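Local coordinates for uncharacterized protein (Pseudomonas aeruginosa, PDB 5BR9) that probably takes part in forming threonylcarbamoyladenosine at position 37 of tRNA, as a TsaB member of the KAE1/TsaD family, at residues V98-D103 with L219-R224. Sequence-based numbering, arbitrary orientation.
Sequences VLAVSD and LPVYLR
L219 meets V98 through a single pair of methyls, CD1 of the leucine lying 3.8 Å from CG2 of the valine, with the two side chains crossing at nearly a right angle. The CA–CB bond of L219 does not aim at the strand; it is the CD1 branch that reaches V98, the length of leucine carrying a delta methyl across to the strand. V98 has CG1 anti to its carbonyl carbon (chi1 -51°), and the other methyl, CG2, is the one that meets L219. The valine also touches V87 and A91 of helix 77-94, a setting that suits a compact branched residue. P220 then sits at the centre of an inverse gamma turn, closed by a 2.7 Å hydrogen bond from V221 N to L219 O; its ring, with phi held near -76°, suits such a bend. The turn swings the chain so that V221 follows L219 onto the same strand. That strand, 98-101, is one of the two edge strands, within this chain, of the five-stranded 3-2-1-4-5 sheet, the mixed order seen in the ASKHA (actin-like ATPase) fold, and L219 and V221 pack on the face that also carries helix 77-94. No hydrogen bond joins 98-103 to 219-224. V221 has CG1 anti to the backbone N (chi1 180°) and CG2 anti to the carbonyl carbon, and it is CG2 that touches CB of A100 at 3.7 Å. A100 is small enough for the incoming loop to come close, the CA atoms of A100 and V221 standing 7.1 Å apart. F70 of the neighbouring strand 67-71 touches both A100 and V221.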
loop_
_atom_site.group_PDB
_atom_site.type_symbol
_atom_site.label_atom_id
_atom_site.label_comp_id
_atom_site.label_asym_id
_atom_site.label_seq_id
_atom_site.Cartn_x
_atom_site.Cartn_y
_atom_site.Cartn_z
ATOM N N VAL A 98 -1.281 3.796 15.081
ATOM C CA VAL A 98 -0.187 4.141 14.179
ATOM C C VAL A 98 0.157 5.610 14.356
ATOM O O VAL A 98 -0.696 6.425 14.691
ATOM C CB VAL A 98 -0.499 3.866 12.678
ATOM C CG1 VAL A 98 -1.015 2.482 12.467
ATOM C CG2 VAL A 98 -1.413 4.904 12.088
ATOM N N LEU A 99 1.417 5.921 14.084
ATOM C CA LEU A 99 1.982 7.256 14.196
ATOM C C LEU A 99 2.555 7.712 12.853
ATOM O O LEU A 99 3.609 7.245 12.427
ATOM C CB LEU A 99 3.086 7.265 15.257
ATOM C CG LEU A 99 2.654 7.023 16.701
ATOM C CD1 LEU A 99 3.824 6.608 17.576
ATOM C CD2 LEU A 99 2.040 8.296 17.237
ATOM N N ALA A 100 1.862 8.629 12.187
ATOM C CA ALA A 100 2.349 9.181 10.932
ATOM C C ALA A 100 3.363 10.297 11.237
ATOM O O ALA A 100 3.089 11.199 12.012
ATOM C CB ALA A 100 1.197 9.707 10.105
ATOM N N VAL A 101 4.551 10.212 10.651
ATOM C CA VAL A 101 5.604 11.172 10.920
ATOM C C VAL A 101 6.178 11.689 9.607
ATOM O O VAL A 101 6.454 10.921 8.671
ATOM C CB VAL A 101 6.717 10.555 11.791
ATOM C CG1 VAL A 101 7.849 11.539 11.987
ATOM C CG2 VAL A 101 6.167 10.096 13.131
ATOM N N SER A 102 6.358 13.000 9.546
ATOM C CA SER A 102 6.875 13.629 8.358
ATOM C C SER A 102 8.303 13.225 8.058
ATOM O O SER A 102 9.155 13.247 8.930
ATOM C CB SER A 102 6.803 15.160 8.492
ATOM O OG SER A 102 7.565 15.751 7.468
ATOM N N ASP A 103 8.580 12.929 6.792
ATOM C CA ASP A 103 9.938 12.646 6.385
ATOM C C ASP A 103 10.859 13.868 6.406
ATOM O O ASP A 103 12.074 13.717 6.522
ATOM C CB ASP A 103 9.940 11.997 5.009
ATOM C CG ASP A 103 9.666 10.494 5.100
ATOM O OD1 ASP A 103 8.547 10.051 4.802
ATOM O OD2 ASP A 103 10.590 9.751 5.478
ATOM N N LEU A 219 -6.798 8.702 8.296
ATOM C CA LEU A 219 -5.378 8.907 8.501
ATOM C C LEU A 219 -4.968 10.328 8.146
ATOM O O LEU A 219 -5.294 10.813 7.052
ATOM C CB LEU A 219 -4.591 7.903 7.661
ATOM C CG LEU A 219 -3.301 7.305 8.179
ATOM C CD1 LEU A 219 -3.408 7.013 9.668
ATOM C CD2 LEU A 219 -3.048 6.035 7.395
ATOM N N PRO A 220 -4.241 10.999 9.060
ATOM C CA PRO A 220 -3.736 12.356 8.817
ATOM C C PRO A 220 -2.529 12.318 7.875
ATOM O O PRO A 220 -1.455 12.831 8.176
ATOM C CB PRO A 220 -3.359 12.845 10.221
ATOM C CG PRO A 220 -2.939 11.574 10.936
ATOM C CD PRO A 220 -3.861 10.498 10.398
ATOM N N VAL A 221 -2.730 11.671 6.733
ATOM C CA VAL A 221 -1.749 11.606 5.663
ATOM C C VAL A 221 -2.492 12.049 4.422
ATOM O O VAL A 221 -3.528 11.481 4.086
ATOM C CB VAL A 221 -1.140 10.186 5.510
ATOM C CG1 VAL A 221 -0.118 10.143 4.382
ATOM C CG2 VAL A 221 -0.518 9.735 6.825
ATOM N N TYR A 222 -1.983 13.079 3.754
ATOM C CA TYR A 222 -2.708 13.679 2.646
ATOM C C TYR A 222 -1.867 13.737 1.383
ATOM O O TYR A 222 -1.185 14.729 1.132
ATOM C CB TYR A 222 -3.173 15.083 3.016
ATOM C CG TYR A 222 -3.755 15.214 4.410
ATOM C CD1 TYR A 222 -4.859 14.471 4.799
ATOM C CD2 TYR A 222 -3.218 16.115 5.320
ATOM C CE1 TYR A 222 -5.402 14.606 6.063
ATOM C CE2 TYR A 222 -3.748 16.261 6.584
ATOM C CZ TYR A 222 -4.841 15.504 6.959
ATOM O OH TYR A 222 -5.372 15.642 8.226
ATOM N N LEU A 223 -1.931 12.675 0.584
ATOM C CA LEU A 223 -1.159 12.593 -0.653
ATOM C C LEU A 223 -1.914 13.210 -1.836
ATOM O O LEU A 223 -3.132 13.079 -1.947
ATOM C CB LEU A 223 -0.792 11.135 -0.955
ATOM C CG LEU A 223 0.062 10.410 0.095
ATOM C CD1 LEU A 223 0.248 8.952 -0.281
ATOM C CD2 LEU A 223 1.416 11.086 0.293
ATOM N N ARG A 224 -1.174 13.881 -2.716
ATOM C CA ARG A 224 -1.753 14.587 -3.859
ATOM C C ARG A 224 -2.210 13.629 -4.958
ATOM O O ARG A 224 -1.396 12.974 -5.611
ATOM C CB ARG A 224 -0.745 15.593 -4.427
#